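Local coordinates for protein HTH-type transcriptional activator AmpR (Pseudomonas aeruginosa PAO1, PDB 5MMH) that activates expression of the beta-lactamase gene ampC by binding its promoter, with its effector domain recognising muropeptides derived from the cell wall, at residues A[29-34]-A[43-48]; A[84-89]-A[162-167]; A[100-105]-A[117-122]. All blocks are in the same frame, centred on the assembly; numbering follows the deposited sequence.

Contact 1 of 3, residues A[29-34]-A[43-48]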
loop_
_atom_site.group_PDB
_atom_site.type_symbol
_atom_site.label_atom_id
_atom_site.label_comp_id
_atom_site.label_asym_id
_atom_site.label_seq_id
_atom_site.Cartn_x
_atom_site.Cartn_y
_atom_site.Cartn_z
ATOM N N PRO A 29 9.574 1.598 12.954
ATOM C CA PRO A 29 10.193 0.944 14.127
ATOM C C PRO A 29 11.406 1.669 14.690
ATOM O O PRO A 29 11.732 1.462 15.865
ATOM C CB PRO A 29 10.595 -0.440 13.596
ATOM C CG PRO A 29 9.609 -0.720 12.507
ATOM C CD PRO A 29 9.300 0.618 11.875
ATOM N N ARG A 30 12.095 2.494 13.900
ATOM C CA ARG A 30 13.298 3.176 14.363
ATOM C C ARG A 30 13.089 4.656 14.630
ATOM O O ARG A 30 13.974 5.286 15.214
ATOM C CB ARG A 30 14.434 3.003 13.348
ATOM C CG ARG A 30 14.831 1.549 13.157
ATOM C CD ARG A 30 15.657 1.324 11.899
ATOM N NE ARG A 30 16.137 -0.063 11.845
ATOM C CZ ARG A 30 15.351 -1.107 11.561
ATOM N NH1 ARG A 30 14.050 -0.928 11.296
ATOM N NH2 ARG A 30 15.861 -2.328 11.537
ATOM N N LEU A 31 11.935 5.221 14.248
ATOM C CA LEU A 31 11.801 6.672 14.259
ATOM C C LEU A 31 11.744 7.218 15.674
ATOM O O LEU A 31 12.094 8.377 15.901
ATOM C CB LEU A 31 10.554 7.100 13.492
ATOM C CG LEU A 31 10.667 8.463 12.805
ATOM C CD1 LEU A 31 11.989 8.613 12.004
ATOM C CD2 LEU A 31 9.465 8.671 11.892
ATOM N N GLU A 32 11.290 6.411 16.628
ATOM C CA GLU A 32 11.323 6.833 18.019
ATOM C C GLU A 32 12.747 7.176 18.455
ATOM O O GLU A 32 12.954 8.147 19.189
ATOM C CB GLU A 32 10.715 5.735 18.884
ATOM C CG GLU A 32 10.149 6.214 20.195
ATOM C CD GLU A 32 9.124 5.239 20.772
ATOM O OE1 GLU A 32 7.922 5.360 20.427
ATOM O OE2 GLU A 32 9.514 4.344 21.562
ATOM N N ASP A 33 13.746 6.426 17.966
ATOM C CA ASP A 33 15.147 6.752 18.259
ATOM C C ASP A 33 15.525 8.129 17.723
ATOM O O ASP A 33 16.224 8.891 18.398
ATOM C CB ASP A 33 16.085 5.684 17.676
ATOM C CG ASP A 33 17.562 5.974 17.953
ATOM O OD1 ASP A 33 17.993 5.708 19.088
ATOM O OD2 ASP A 33 18.305 6.442 17.046
ATOM N N PHE A 34 15.085 8.459 16.505
ATOM C CA PHE A 34 15.398 9.769 15.933
ATOM C C PHE A 34 14.782 10.900 16.745
ATOM O O PHE A 34 15.432 11.925 16.982
ATOM C CB PHE A 34 14.920 9.854 14.479
ATOM C CG PHE A 34 14.993 11.246 13.898
ATOM C CD1 PHE A 34 16.211 11.793 13.521
ATOM C CD2 PHE A 34 13.846 12.010 13.752
ATOM C CE1 PHE A 34 16.288 13.072 13.006
ATOM C CE2 PHE A 34 13.909 13.287 13.226
ATOM C CZ PHE A 34 15.127 13.820 12.849
ATOM N N LEU A 43 9.315 16.753 12.505
ATOM C CA LEU A 43 9.335 15.918 11.310
ATOM C C LEU A 43 7.927 15.759 10.748
ATOM O O LEU A 43 6.992 15.450 11.490
ATOM C CB LEU A 43 9.920 14.540 11.631
ATOM C CG LEU A 43 10.045 13.476 10.565
ATOM C CD1 LEU A 43 11.009 13.926 9.507
ATOM C CD2 LEU A 43 10.529 12.231 11.239
ATOM N N ARG A 44 7.775 16.000 9.450
ATOM C CA ARG A 44 6.534 15.711 8.742
ATOM C C ARG A 44 6.792 14.542 7.796
ATOM O O ARG A 44 7.317 14.714 6.692
ATOM C CB ARG A 44 6.019 16.943 8.001
ATOM C CG ARG A 44 5.091 17.836 8.833
ATOM C CD ARG A 44 5.907 18.690 9.732
ATOM N NE ARG A 44 5.153 19.834 10.232
ATOM C CZ ARG A 44 5.014 20.956 9.543
ATOM N NH1 ARG A 44 5.520 20.998 8.310
ATOM N NH2 ARG A 44 4.365 21.981 10.044
ATOM N N LEU A 45 6.377 13.363 8.225
ATOM C CA LEU A 45 6.530 12.155 7.441
ATOM C C LEU A 45 5.273 11.906 6.623
ATOM O O LEU A 45 4.160 12.014 7.145
ATOM C CB LEU A 45 6.805 10.976 8.375
ATOM C CG LEU A 45 7.174 9.645 7.725
ATOM C CD1 LEU A 45 8.390 9.837 6.823
ATOM C CD2 LEU A 45 7.449 8.665 8.843
ATOM N N SER A 46 5.450 11.594 5.339
ATOM C CA SER A 46 4.369 11.108 4.494
ATOM C C SER A 46 4.850 9.899 3.697
ATOM O O SER A 46 6.055 9.738 3.453
ATOM C CB SER A 46 3.858 12.223 3.547
ATOM O OG SER A 46 4.877 12.680 2.680
ATOM N N THR A 47 3.915 9.038 3.285
ATOM C CA THR A 47 4.299 7.896 2.472
ATOM C C THR A 47 3.858 8.118 1.034
ATOM O O THR A 47 2.975 8.925 0.749
ATOM C CB THR A 47 3.728 6.561 2.988
ATOM O OG1 THR A 47 2.287 6.513 2.840
ATOM C CG2 THR A 47 4.139 6.328 4.440
ATOM N N HIS A 48 4.495 7.385 0.126
ATOM C CA HIS A 48 4.201 7.481 -1.293
ATOM C C HIS A 48 4.495 6.113 -1.906
ATOM O O HIS A 48 4.949 5.193 -1.217
ATOM C CB HIS A 48 4.994 8.650 -1.913
ATOM C CG HIS A 48 4.906 9.925 -1.115
ATOM N ND1 HIS A 48 3.760 10.696 -1.056
ATOM C CD2 HIS A 48 5.803 10.530 -0.299
ATOM C CE1 HIS A 48 3.964 11.726 -0.253
ATOM N NE2 HIS A 48 5.200 11.653 0.211
#
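L31 and L43 reach toward each other tip to tip, and the methyl groups at their ends form the tight centre of this contact. CD2 of L31 lies 3.8 Å from CD2 of L43, and the same L31 methyl comes within 3.7 Å of CD2 of L45, so that one helix residue bears on two strand residues. L43 carries its CG anti to the backbone N (chi1 180°), which extends the branch straight off the strand toward the helix; L45 uses the same torsion, and the single L31 methyl meets the end of each. All four participating residues are buried.

The fit slackens toward F34, whose ring is met obliquely by the L43 methyl, with CE2 of F34 and CD2 of L43 4.1 Å apart. That ring also meets aromatic neighbours, F199 edge-to-face and W202 with its plane at about 55°, while L45 also rests on T23, L27 and L28 of the same helix. The solvent side of the helix is marked by the exposed E32. D33 faces helix 194-215 instead, pairing its carboxylate with R37 and the indole NE1 of W202. On the strand, R44 and S46 face away from the helix, and L45 and S46 join a parallel beta ladder with the second subunit, which carries the sheet across the dimer interface.

The segments 29-34 and 43-48 run nearly antiparallel, at 168°, with their axes 12.1 Å apart. This is the geometry of a beta-alpha-beta crossover, in which strand 13-19, helix 20-37 and strand 42-48 form one unit of the periplasmic-binding-protein-like fold of LysR-type effector domains.

Contact 2 of 3, residues A[84-89]-A[162-167]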
loop_
_atom_site.group_PDB
_atom_site.type_symbol
_atom_site.label_atom_id
_atom_site.label_comp_id
_atom_site.label_asym_id
_atom_site.label_seq_id
_atom_site.Cartn_x
_atom_site.Cartn_y
_atom_site.Cartn_z
ATOM N N THR A 84 12.878 -11.829 -2.900
ATOM C CA THR A 84 12.689 -13.265 -2.764
ATOM C C THR A 84 11.205 -13.603 -2.870
ATOM O O THR A 84 10.335 -12.735 -2.764
ATOM C CB THR A 84 13.269 -13.780 -1.438
ATOM O OG1 THR A 84 13.593 -15.163 -1.578
ATOM C CG2 THR A 84 12.275 -13.596 -0.279
ATOM N N VAL A 85 10.928 -14.890 -3.066
ATOM C CA VAL A 85 9.560 -15.394 -3.131
ATOM C C VAL A 85 8.968 -15.449 -1.728
ATOM O O VAL A 85 9.577 -16.010 -0.809
ATOM C CB VAL A 85 9.529 -16.776 -3.799
ATOM C CG1 VAL A 85 8.220 -17.459 -3.518
ATOM C CG2 VAL A 85 9.758 -16.653 -5.304
ATOM N N LEU A 86 7.769 -14.868 -1.558
ATOM C CA LEU A 86 7.063 -14.865 -0.287
ATOM C C LEU A 86 5.621 -15.286 -0.526
ATOM O O LEU A 86 5.005 -14.869 -1.511
ATOM C CB LEU A 86 7.119 -13.483 0.376
ATOM C CG LEU A 86 8.525 -13.002 0.757
ATOM C CD1 LEU A 86 8.490 -11.538 1.140
ATOM C CD2 LEU A 86 9.075 -13.823 1.909
ATOM N N CYS A 87 5.079 -16.113 0.370
ATOM C CA CYS A 87 3.730 -16.641 0.180
ATOM C C CYS A 87 3.160 -17.088 1.515
ATOM O O CYS A 87 3.853 -17.109 2.534
ATOM C CB CYS A 87 3.721 -17.794 -0.819
ATOM S SG CYS A 87 4.760 -19.190 -0.343
ATOM N N CYS A 88 1.872 -17.438 1.501
ATOM C CA CYS A 88 1.238 -17.958 2.707
ATOM C C CYS A 88 1.634 -19.420 2.941
ATOM O O CYS A 88 2.063 -20.114 2.013
ATOM C CB CYS A 88 -0.284 -17.823 2.616
ATOM S SG CYS A 88 -1.072 -18.832 1.350
ATOM N N PRO A 89 1.522 -19.902 4.194
ATOM C CA PRO A 89 1.820 -21.326 4.472
ATOM C C PRO A 89 1.026 -22.297 3.614
ATOM O O PRO A 89 1.589 -23.275 3.099
ATOM C CB PRO A 89 1.464 -21.470 5.959
ATOM C CG PRO A 89 1.513 -20.088 6.510
ATOM C CD PRO A 89 1.130 -19.160 5.408
ATOM N N ARG A 162 8.922 -8.726 10.434
ATOM C CA ARG A 162 7.912 -9.011 11.443
ATOM C C ARG A 162 7.031 -10.178 11.023
ATOM O O ARG A 162 6.906 -11.180 11.740
ATOM C CB ARG A 162 7.063 -7.763 11.672
ATOM C CG ARG A 162 7.449 -6.940 12.879
ATOM C CD ARG A 162 6.223 -6.666 13.678
ATOM N NE ARG A 162 6.316 -5.460 14.502
ATOM C CZ ARG A 162 5.321 -4.968 15.236
ATOM N NH1 ARG A 162 4.148 -5.581 15.245
ATOM N NH2 ARG A 162 5.511 -3.868 15.941
ATOM N N GLN A 163 6.401 -10.049 9.854
ATOM C CA GLN A 163 5.546 -11.107 9.333
ATOM C C GLN A 163 6.276 -12.445 9.296
ATOM O O GLN A 163 5.759 -13.464 9.767
ATOM C CB GLN A 163 5.046 -10.711 7.944
ATOM C CG GLN A 163 4.033 -9.557 7.984
ATOM C CD GLN A 163 4.659 -8.162 7.862
ATOM O OE1 GLN A 163 5.879 -7.974 8.010
ATOM N NE2 GLN A 163 3.810 -7.170 7.599
ATOM N N LEU A 164 7.501 -12.452 8.777
ATOM C CA LEU A 164 8.245 -13.702 8.709
ATOM C C LEU A 164 8.546 -14.245 10.107
ATOM O O LEU A 164 8.351 -15.438 10.365
ATOM C CB LEU A 164 9.532 -13.502 7.910
ATOM C CG LEU A 164 9.345 -13.277 6.414
ATOM C CD1 LEU A 164 10.456 -12.411 5.839
ATOM C CD2 LEU A 164 9.234 -14.622 5.678
ATOM N N ALA A 165 8.994 -13.378 11.026
ATOM C CA ALA A 165 9.305 -13.820 12.386
ATOM C C ALA A 165 8.057 -14.250 13.149
ATOM O O ALA A 165 8.133 -15.152 13.992
ATOM C CB ALA A 165 10.031 -12.716 13.154
ATOM N N SER A 166 6.906 -13.625 12.873
ATOM C CA SER A 166 5.633 -14.075 13.427
ATOM C C SER A 166 5.100 -15.319 12.730
ATOM O O SER A 166 4.070 -15.854 13.160
ATOM C CB SER A 166 4.587 -12.963 13.333
ATOM O OG SER A 166 4.148 -12.809 11.987
ATOM N N GLU A 167 5.783 -15.783 11.680
ATOM C CA GLU A 167 5.392 -16.901 10.824
ATOM C C GLU A 167 4.083 -16.656 10.082
ATOM O O GLU A 167 3.521 -17.593 9.491
ATOM C CB GLU A 167 5.307 -18.219 11.604
ATOM C CG GLU A 167 6.642 -18.936 11.764
ATOM C CD GLU A 167 6.515 -20.239 12.542
ATOM O OE1 GLU A 167 6.170 -20.193 13.745
ATOM O OE2 GLU A 167 6.742 -21.311 11.943
#
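The planar group that meets the other segment here is the backbone carbonyl of E167, and it does so loosely: its O has CG of the puckered P89 ring 4.4 Å away. No aromatic ring belongs to either segment, so no stack can form, and the firmer touch is made by two branched aliphatic chains. L86 and L164 cross at about a right angle, with the CD2 methyls 3.9 Å apart. Both leucines hold CG anti to the carbonyl carbon (chi1 -63° for L86), and L164, whose CB does not itself point at the strand, still brings its end to L86 in this way.

The helix that presents L164 stops immediately afterwards. E167 adopts a positive phi and closes a Schellman motif, its N donating to O of L164 at 2.9 Å. The hydroxyl of S166 folds back to give a 2.8 Å bond from OG to O of Q163, approaching well to the side of the C=O at 110° and tilted 31° from the carbonyl plane; the same OG also receives N of S168. These bonds hold the turn from which the E167 carbonyl points at P89.

C88 takes the N-cap position of helix 89-93, which P89 opens, so the contact spans the end of one strand and the start of the next helix. L86 bonds through its backbone to A153 of strand 153-156, and leans on L143 of helix 139-147 and on I169. Helix 161-165 lies against this strand end through L164, with R162 packing on Q148 of the second subunit.

Contact 3 of 3, residues A[100-105]-A[117-122]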
loop_
_atom_site.group_PDB
_atom_site.type_symbol
_atom_site.label_atom_id
_atom_site.label_comp_id
_atom_site.label_asym_id
_atom_site.label_seq_id
_atom_site.Cartn_x
_atom_site.Cartn_y
_atom_site.Cartn_z
ATOM N N ASP A 100 7.529 -25.441 -9.682
ATOM C CA ASP A 100 6.119 -25.449 -9.295
ATOM C C ASP A 100 5.472 -24.066 -9.329
ATOM O O ASP A 100 4.239 -23.971 -9.264
ATOM C CB ASP A 100 5.961 -26.022 -7.882
ATOM C CG ASP A 100 6.325 -27.492 -7.793
ATOM O OD1 ASP A 100 6.687 -27.939 -6.685
ATOM O OD2 ASP A 100 6.224 -28.204 -8.816
ATOM N N LEU A 101 6.262 -22.995 -9.395
ATOM C CA LEU A 101 5.694 -21.659 -9.248
ATOM C C LEU A 101 4.738 -21.313 -10.380
ATOM O O LEU A 101 3.832 -20.495 -10.185
ATOM C CB LEU A 101 6.804 -20.619 -9.179
ATOM C CG LEU A 101 7.518 -20.532 -7.840
ATOM C CD1 LEU A 101 8.776 -19.717 -8.038
ATOM C CD2 LEU A 101 6.612 -19.894 -6.805
ATOM N N LEU A 102 4.913 -21.907 -11.565
ATOM C CA LEU A 102 4.033 -21.545 -12.673
ATOM C C LEU A 102 2.628 -22.126 -12.535
ATOM O O LEU A 102 1.764 -21.821 -13.367
ATOM C CB LEU A 102 4.657 -21.953 -14.011
ATOM C CG LEU A 102 5.872 -21.125 -14.468
ATOM C CD1 LEU A 102 6.378 -21.616 -15.811
ATOM C CD2 LEU A 102 5.573 -19.625 -14.535
ATOM N N GLN A 103 2.375 -22.930 -11.501
ATOM C CA GLN A 103 1.036 -23.394 -11.151
ATOM C C GLN A 103 0.266 -22.397 -10.299
ATOM O O GLN A 103 -0.865 -22.695 -9.891
ATOM C CB GLN A 103 1.109 -24.715 -10.381
ATOM C CG GLN A 103 1.695 -25.877 -11.144
ATOM C CD GLN A 103 1.876 -27.081 -10.252
ATOM O OE1 GLN A 103 1.045 -27.343 -9.376
ATOM N NE2 GLN A 103 2.972 -27.812 -10.449
ATOM N N HIS A 104 0.855 -21.251 -9.993
ATOM C CA HIS A 104 0.247 -20.264 -9.125
ATOM C C HIS A 104 0.222 -18.922 -9.836
ATOM O O HIS A 104 1.012 -18.658 -10.744
ATOM C CB HIS A 104 1.011 -20.127 -7.794
ATOM C CG HIS A 104 0.909 -21.327 -6.903
ATOM N ND1 HIS A 104 1.708 -22.442 -7.055
ATOM C CD2 HIS A 104 0.095 -21.587 -5.851
ATOM C CE1 HIS A 104 1.387 -23.337 -6.138
ATOM N NE2 HIS A 104 0.413 -22.843 -5.395
ATOM N N THR A 105 -0.708 -18.079 -9.416
ATOM C CA THR A 105 -0.661 -16.686 -9.806
ATOM C C THR A 105 0.612 -16.057 -9.290
ATOM O O THR A 105 0.913 -16.133 -8.095
ATOM C CB THR A 105 -1.855 -15.938 -9.250
ATOM O OG1 THR A 105 -3.031 -16.680 -9.548
ATOM C CG2 THR A 105 -1.919 -14.539 -9.846
ATOM N N LEU A 117 14.251 -12.187 -13.848
ATOM C CA LEU A 117 15.554 -12.098 -13.189
ATOM C C LEU A 117 15.668 -13.105 -12.062
ATOM O O LEU A 117 16.710 -13.747 -11.901
ATOM C CB LEU A 117 15.795 -10.687 -12.663
ATOM C CG LEU A 117 16.372 -9.726 -13.707
ATOM C CD1 LEU A 117 16.502 -8.314 -13.162
ATOM C CD2 LEU A 117 17.719 -10.245 -14.183
ATOM N N TRP A 118 14.594 -13.278 -11.284
ATOM C CA TRP A 118 14.661 -14.200 -10.159
ATOM C C TRP A 118 14.732 -15.645 -10.626
ATOM O O TRP A 118 15.474 -16.447 -10.048
ATOM C CB TRP A 118 13.462 -14.015 -9.242
ATOM C CG TRP A 118 13.522 -14.894 -8.017
ATOM C CD1 TRP A 118 14.050 -14.562 -6.804
ATOM C CD2 TRP A 118 13.018 -16.230 -7.882
ATOM N NE1 TRP A 118 13.910 -15.602 -5.923
ATOM C CE2 TRP A 118 13.278 -16.639 -6.558
ATOM C CE3 TRP A 118 12.364 -17.118 -8.746
ATOM C CZ2 TRP A 118 12.922 -17.902 -6.081
ATOM C CZ3 TRP A 118 12.007 -18.380 -8.269
ATOM C CH2 TRP A 118 12.283 -18.754 -6.952
ATOM N N PHE A 119 13.943 -16.005 -11.645
ATOM C CA PHE A 119 14.004 -17.364 -12.174
ATOM C C PHE A 119 15.422 -17.700 -12.627
ATOM O O PHE A 119 15.948 -18.774 -12.317
ATOM C CB PHE A 119 13.002 -17.536 -13.321
ATOM C CG PHE A 119 11.580 -17.796 -12.862
ATOM C CD1 PHE A 119 11.319 -18.656 -11.803
ATOM C CD2 PHE A 119 10.509 -17.166 -13.479
ATOM C CE1 PHE A 119 10.013 -18.889 -11.371
ATOM C CE2 PHE A 119 9.199 -17.393 -13.060
ATOM C CZ PHE A 119 8.947 -18.254 -12.003
ATOM N N GLN A 120 16.062 -16.777 -13.349
ATOM C CA GLN A 120 17.471 -16.928 -13.687
ATOM C C GLN A 120 18.293 -17.268 -12.455
ATOM O O GLN A 120 18.940 -18.316 -12.391
ATOM C CB GLN A 120 17.990 -15.646 -14.308
ATOM C CG GLN A 120 17.726 -15.496 -15.762
ATOM C CD GLN A 120 18.635 -14.447 -16.334
ATOM O OE1 GLN A 120 19.474 -13.884 -15.615
ATOM N NE2 GLN A 120 18.492 -14.176 -17.623
ATOM N N ALA A 121 18.257 -16.392 -11.453
ATOM C CA ALA A 121 19.014 -16.632 -10.230
ATOM C C ALA A 121 18.727 -18.007 -9.634
ATOM O O ALA A 121 19.585 -18.581 -8.957
ATOM C CB ALA A 121 18.715 -15.537 -9.212
ATOM N N ALA A 122 17.542 -18.555 -9.874
ATOM C CA ALA A 122 17.205 -19.891 -9.394
ATOM C C ALA A 122 17.647 -20.994 -10.345
ATOM O O ALA A 122 17.443 -22.170 -10.036
ATOM C CB ALA A 122 15.694 -20.013 -9.157
#
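W118, whose six-membered ring meets L101 across the contact, gives its indole NE1 to the backbone O of T175, a bond that ties down the polar end of the ring and limits its rotation. What remains for the partner segment is carbon. The CD1 methyl of L101 comes to 3.5 Å from CZ3 of W118 and also touches CH2, the two side chains crossing at about a right angle. Next to the indole stands F119, and the same methyl lies 3.7 Å from its CE1, entering obliquely, so that a single leucine methyl touches two neighbouring rings at the cleft between their rims.

The rings come from consecutive helix residues but leave the backbone differently. W118 has CG anti to the backbone N (chi1 -177°), whereas F119 has CG anti to the carbonyl carbon. CD1 of F119 sits in plane at the edge of the indole, and CB of A122 lies 4.1 Å above one face of the W118 ring, near its rim. L102 adds a looser touch farther out, with CD2 at 4.4 Å from CZ of F119.

On the other segment the 3-10 turn is held by its own bonds, N of H104 reaching O of L101 at 3.1 Å. D100 accepts N of H96 through OD1, and L101 also packs on L95.

No hydrogen bond or ion pair passes between 100-105 and 117-122. The polar side chains named here are satisfied by H96 just before the first segment and, for W118, by the O of T175. The join therefore depends on the shape of methyl and ring, and the bond to T175 holds the indole while L101 packs on its carbon rim.

How the contacts relate
Contacts 2 and 3 form one body of packing, although their centres are about 17 Å apart: V85 CG2 of contact 2 lies 3.5 Å from W118 CZ2 of contact 3, and T84 OG1 and W118 NE1 both bond to O of T175. In sequence, contact 3 is nested in the loop that contact 2 closes. Contact 1, earlier in the chain, stands apart, its centre 24 Å from that of contact 2 and 35 Å from that of contact 3. Contacts 1 and 2 reach the same sheet and both touch the second subunit. All three lack hydrogen bonds across and rest chiefly on apolar side chains; no ligand is bound here to relate them to the muropeptide site.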